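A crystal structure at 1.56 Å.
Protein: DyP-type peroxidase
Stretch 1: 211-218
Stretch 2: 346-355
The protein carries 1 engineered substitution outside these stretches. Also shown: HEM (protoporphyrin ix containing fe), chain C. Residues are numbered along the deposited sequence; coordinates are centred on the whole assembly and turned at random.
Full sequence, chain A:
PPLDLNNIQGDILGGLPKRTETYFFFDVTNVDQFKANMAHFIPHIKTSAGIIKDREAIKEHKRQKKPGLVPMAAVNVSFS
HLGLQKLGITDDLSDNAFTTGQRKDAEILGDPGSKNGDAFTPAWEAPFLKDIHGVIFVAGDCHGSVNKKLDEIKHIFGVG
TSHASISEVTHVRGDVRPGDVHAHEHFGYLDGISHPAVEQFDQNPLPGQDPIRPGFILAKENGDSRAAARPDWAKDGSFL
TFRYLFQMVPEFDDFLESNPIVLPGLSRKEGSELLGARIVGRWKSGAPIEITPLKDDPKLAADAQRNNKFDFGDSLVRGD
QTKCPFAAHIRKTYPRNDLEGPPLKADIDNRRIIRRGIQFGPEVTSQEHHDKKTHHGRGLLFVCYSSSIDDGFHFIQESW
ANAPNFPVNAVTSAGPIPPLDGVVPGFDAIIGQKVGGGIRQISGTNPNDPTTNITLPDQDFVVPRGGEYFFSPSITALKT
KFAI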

# COMPACT_ATOMS: atom_id res chain seq x y z
N PRO A 211 7.45 15.41 -8.99
CA PRO A 211 8.48 14.62 -8.31
C PRO A 211 8.77 15.18 -6.92
O PRO A 211 8.74 16.41 -6.72
N ILE A 212 9.08 14.25 -5.99
CA ILE A 212 9.39 14.56 -4.59
C ILE A 212 10.82 14.17 -4.27
O ILE A 212 11.41 13.30 -4.93
N ARG A 213 11.40 14.83 -3.28
CA ARG A 213 12.76 14.56 -2.87
C ARG A 213 12.89 13.08 -2.37
O ARG A 213 11.98 12.53 -1.75
N PRO A 214 14.07 12.50 -2.59
CA PRO A 214 14.24 11.06 -2.27
C PRO A 214 14.12 10.81 -0.77
O PRO A 214 13.80 9.67 -0.36
N GLY A 215 14.44 11.77 0.11
CA GLY A 215 14.32 11.61 1.55
C GLY A 215 12.93 11.48 2.09
O GLY A 215 12.78 11.21 3.28
N PHE A 216 11.90 11.62 1.23
CA PHE A 216 10.51 11.27 1.66
C PHE A 216 10.31 9.74 1.54
O PHE A 216 9.31 9.27 2.08
N ILE A 217 11.24 9.05 0.90
CA ILE A 217 11.15 7.57 0.71
C ILE A 217 12.28 6.88 1.42
O ILE A 217 12.05 5.82 2.04
N LEU A 218 13.50 7.43 1.32
CA LEU A 218 14.68 6.86 1.87
C LEU A 218 15.15 7.65 3.02
O LEU A 218 15.34 8.85 2.90
N ALA A 346 -0.46 23.47 1.16
CA ALA A 346 0.31 22.58 1.98
C ALA A 346 1.31 21.81 1.17
O ALA A 346 1.07 21.47 0.05
N ASP A 347 2.41 21.49 1.82
CA ASP A 347 3.38 20.58 1.26
C ASP A 347 3.03 19.19 1.82
O ASP A 347 3.27 18.95 2.98
N ILE A 348 2.50 18.31 1.00
CA ILE A 348 2.19 16.96 1.48
C ILE A 348 3.12 15.92 0.86
O ILE A 348 2.80 14.72 0.76
N ASP A 349 4.37 16.31 0.50
CA ASP A 349 5.34 15.28 0.02
C ASP A 349 5.61 14.20 1.07
O ASP A 349 5.81 13.07 0.67
N ASN A 350 5.55 14.57 2.35
CA ASN A 350 5.72 13.59 3.40
C ASN A 350 4.55 12.69 3.61
O ASN A 350 4.67 11.74 4.37
N ARG A 351 3.47 12.85 2.91
CA ARG A 351 2.32 11.95 2.98
C ARG A 351 2.35 10.97 1.84
O ARG A 351 1.51 10.09 1.80
N ARG A 352 3.34 11.04 0.96
CA ARG A 352 3.37 10.17 -0.20
C ARG A 352 3.94 8.82 0.18
O ARG A 352 4.81 8.71 1.05
N ILE A 353 3.45 7.79 -0.53
CA ILE A 353 3.91 6.43 -0.36
C ILE A 353 4.06 5.76 -1.66
O ILE A 353 3.36 6.09 -2.64
N ILE A 354 5.00 4.78 -1.71
CA ILE A 354 5.15 3.97 -2.87
C ILE A 354 4.54 2.63 -2.53
O ILE A 354 5.00 1.97 -1.63
N ARG A 355 3.56 2.19 -3.33
CA ARG A 355 2.87 0.89 -3.07
C ARG A 355 3.37 -0.22 -3.94
O ARG A 355 3.68 -0.03 -5.14

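This is a small, mainly van der Waals contact with a water-bridged polar margin; no direct hydrogen bond crosses it, and about 410 Å² is buried. Ile 212, Phe 216, Asp 347, Asp 349, Arg 352 and Ile 354 point their CA-to-CB bonds toward the opposing stretch. Phe 216 (chi1 m) lays one ring face against Asp 349. Asp 349 CB lies 3.7 Å from the Phe 216 ring centroid, close to the ring normal, a CH-pi contact. The same ring meets Asn 350, with Phe 216 CD1 3.6 Å from Asn 350 CA. Ile 212 (p, t) places CG2 3.5 Å from Asp 349 CG and CD1 3.8 Å from Arg 352 CB. Ile 217 (m, m) starts sideways, but its CD1 reaches 3.9 Å from CD1 of Ile 354 (m, t).

Arg 213 NH2 and Asp 347 OD2 are 4.1 Å apart, too far for a salt bridge. Water fills in. Water 1 accepts from Arg 213 N and NE and donates to Asp 349 OD2. Water 2 accepts from Arg 213 NH2 and donates to Asp 347 OD2 and Asp 349 OD2. Asp 347 (t) also accepts at OD1 from Asp 349 N, at 3.0 Å, a hydrogen bond within stretch 2.

Arg 355 is out of reach of stretch 1; its NH1 and NH2 both donate to heme O2A, at 3.1 and 2.9 Å.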

# COMPACT_ATOMS: atom_id res chain seq x y z
CB PRO A 211 9.72 14.71 -9.19
CG PRO A 211 9.47 15.84 -10.07
CD PRO A 211 8.03 16.24 -10.03
CB ILE A 212 8.41 13.84 -3.63
CG1 ILE A 212 8.69 12.36 -3.52
CG2 ILE A 212 6.97 14.22 -3.99
CD1 ILE A 212 7.71 11.68 -2.54
CB ARG A 213 13.22 15.53 -1.82
CG ARG A 213 13.63 16.89 -2.44
CD ARG A 213 13.72 17.92 -1.41
NE ARG A 213 12.43 18.36 -0.85
CZ ARG A 213 12.24 19.00 0.28
NH1 ARG A 213 13.24 19.35 1.09
NH2 ARG A 213 10.97 19.35 0.62
CB PRO A 214 15.63 10.73 -2.85
CG PRO A 214 16.35 12.07 -2.83
CD PRO A 214 15.27 13.02 -3.26
CB PHE A 216 9.51 12.04 0.82
CG PHE A 216 9.52 13.50 1.15
CD1 PHE A 216 9.16 13.97 2.41
CD2 PHE A 216 10.00 14.43 0.23
CE1 PHE A 216 9.24 15.34 2.73
CE2 PHE A 216 10.06 15.75 0.59
CZ PHE A 216 9.73 16.23 1.83
CB ILE A 217 11.13 7.17 -0.78
CG1 ILE A 217 9.98 7.87 -1.56
CG2 ILE A 217 11.11 5.62 -1.00
CD1 ILE A 217 8.56 7.57 -1.04
CB LEU A 218 15.74 6.85 0.79
CG LEU A 218 15.55 6.05 -0.49
CD1 LEU A 218 16.61 6.41 -1.55
CD2 LEU A 218 15.58 4.58 -0.20
CB ALA A 346 -0.59 21.59 2.70
CB ASP A 347 4.78 21.03 1.69
CG ASP A 347 5.86 20.15 1.18
OD1 ASP A 347 5.62 19.05 0.68
OD2 ASP A 347 7.06 20.59 1.23
CB ILE A 348 0.71 16.60 1.16
CG1 ILE A 348 0.38 16.71 -0.32
CG2 ILE A 348 -0.18 17.50 2.05
CD1 ILE A 348 -1.02 16.14 -0.67
CB ASP A 349 6.65 15.94 -0.45
CG ASP A 349 6.44 16.82 -1.71
OD1 ASP A 349 5.35 16.92 -2.26
OD2 ASP A 349 7.48 17.38 -2.12
CB ASN A 350 6.16 14.24 4.71
CG ASN A 350 5.05 15.01 5.40
OD1 ASN A 350 4.02 15.39 4.81
ND2 ASN A 350 5.35 15.45 6.61
CB ARG A 351 1.07 12.76 2.87
CG ARG A 351 0.98 13.94 3.86
CD ARG A 351 0.69 13.45 5.22
NE ARG A 351 0.61 14.60 6.14
CZ ARG A 351 1.08 14.63 7.37
NH1 ARG A 351 1.82 13.64 7.83
NH2 ARG A 351 0.87 15.69 8.11
CB ARG A 352 4.18 10.80 -1.36
CG ARG A 352 3.62 12.15 -1.76
CD ARG A 352 2.21 12.18 -2.20
NE ARG A 352 1.92 11.27 -3.33
CZ ARG A 352 2.10 11.54 -4.59
NH1 ARG A 352 2.69 12.70 -4.99
NH2 ARG A 352 1.79 10.63 -5.49
CB ILE A 353 2.93 5.60 0.56
CG1 ILE A 353 1.51 5.52 -0.08
CG2 ILE A 353 2.88 6.14 1.95
CD1 ILE A 353 0.59 4.59 0.68
CB ILE A 354 6.62 3.80 -3.32
CG1 ILE A 354 7.17 5.13 -3.84
CG2 ILE A 354 6.73 2.71 -4.34
CD1 ILE A 354 8.67 5.05 -4.07
CB ARG A 355 1.38 1.05 -3.31
CG ARG A 355 0.72 1.95 -2.34
CD ARG A 355 -0.68 2.39 -2.77
NE ARG A 355 -0.63 3.18 -4.01
CZ ARG A 355 -1.34 2.87 -5.09
NH1 ARG A 355 -2.21 1.86 -5.12
NH2 ARG A 355 -1.17 3.58 -6.17
CHA HEM C . -4.87 4.06 -4.99
CHB HEM C . -7.41 0.03 -4.20
CHC HEM C . -5.65 -0.11 0.28
CHD HEM C . -3.34 4.09 -0.40
C1A HEM C . -5.72 2.97 -5.21
C2A HEM C . -6.40 2.67 -6.43
C3A HEM C . -7.07 1.52 -6.23
C4A HEM C . -6.87 1.16 -4.86
CMA HEM C . -7.97 0.84 -7.20
CAA HEM C . -6.37 3.52 -7.69
CBA HEM C . -5.32 3.19 -8.74
CGA HEM C . -3.92 3.53 -8.30
O1A HEM C . -3.54 4.70 -8.29
O2A HEM C . -3.16 2.58 -7.99
C1B HEM C . -7.18 -0.39 -2.89
C2B HEM C . -7.66 -1.56 -2.30
C3B HEM C . -7.16 -1.66 -1.04
C4B HEM C . -6.35 -0.45 -0.87
CMB HEM C . -8.61 -2.54 -2.94
CAB HEM C . -7.33 -2.65 0.05
CBB HEM C . -7.71 -3.89 -0.16
C1C HEM C . -4.95 1.01 0.57
C2C HEM C . -4.36 1.40 1.78
C3C HEM C . -3.72 2.60 1.63
C4C HEM C . -3.86 2.95 0.24
CMC HEM C . -4.41 0.58 3.04
CAC HEM C . -3.02 3.50 2.58
CBC HEM C . -3.29 3.56 3.90
C1D HEM C . -3.54 4.37 -1.75
C2D HEM C . -2.81 5.51 -2.39
C3D HEM C . -3.22 5.46 -3.71
C4D HEM C . -4.20 4.38 -3.79
CMD HEM C . -1.83 6.44 -1.79
CAD HEM C . -2.86 6.41 -4.85
CBD HEM C . -3.71 7.64 -4.88
CGD HEM C . -3.24 8.61 -5.93
O1D HEM C . -4.16 9.01 -6.69
O2D HEM C . -2.06 8.87 -6.05
NA HEM C . -6.09 2.10 -4.19
NB HEM C . -6.45 0.32 -1.99
NC HEM C . -4.74 2.06 -0.35
ND HEM C . -4.39 3.80 -2.60
FE HEM C . -5.48 2.12 -2.27
O HOH W 1 10.17 17.33 -2.39
O HOH W 2 8.47 19.57 -0.95
O HOH W 3 7.92 10.77 4.03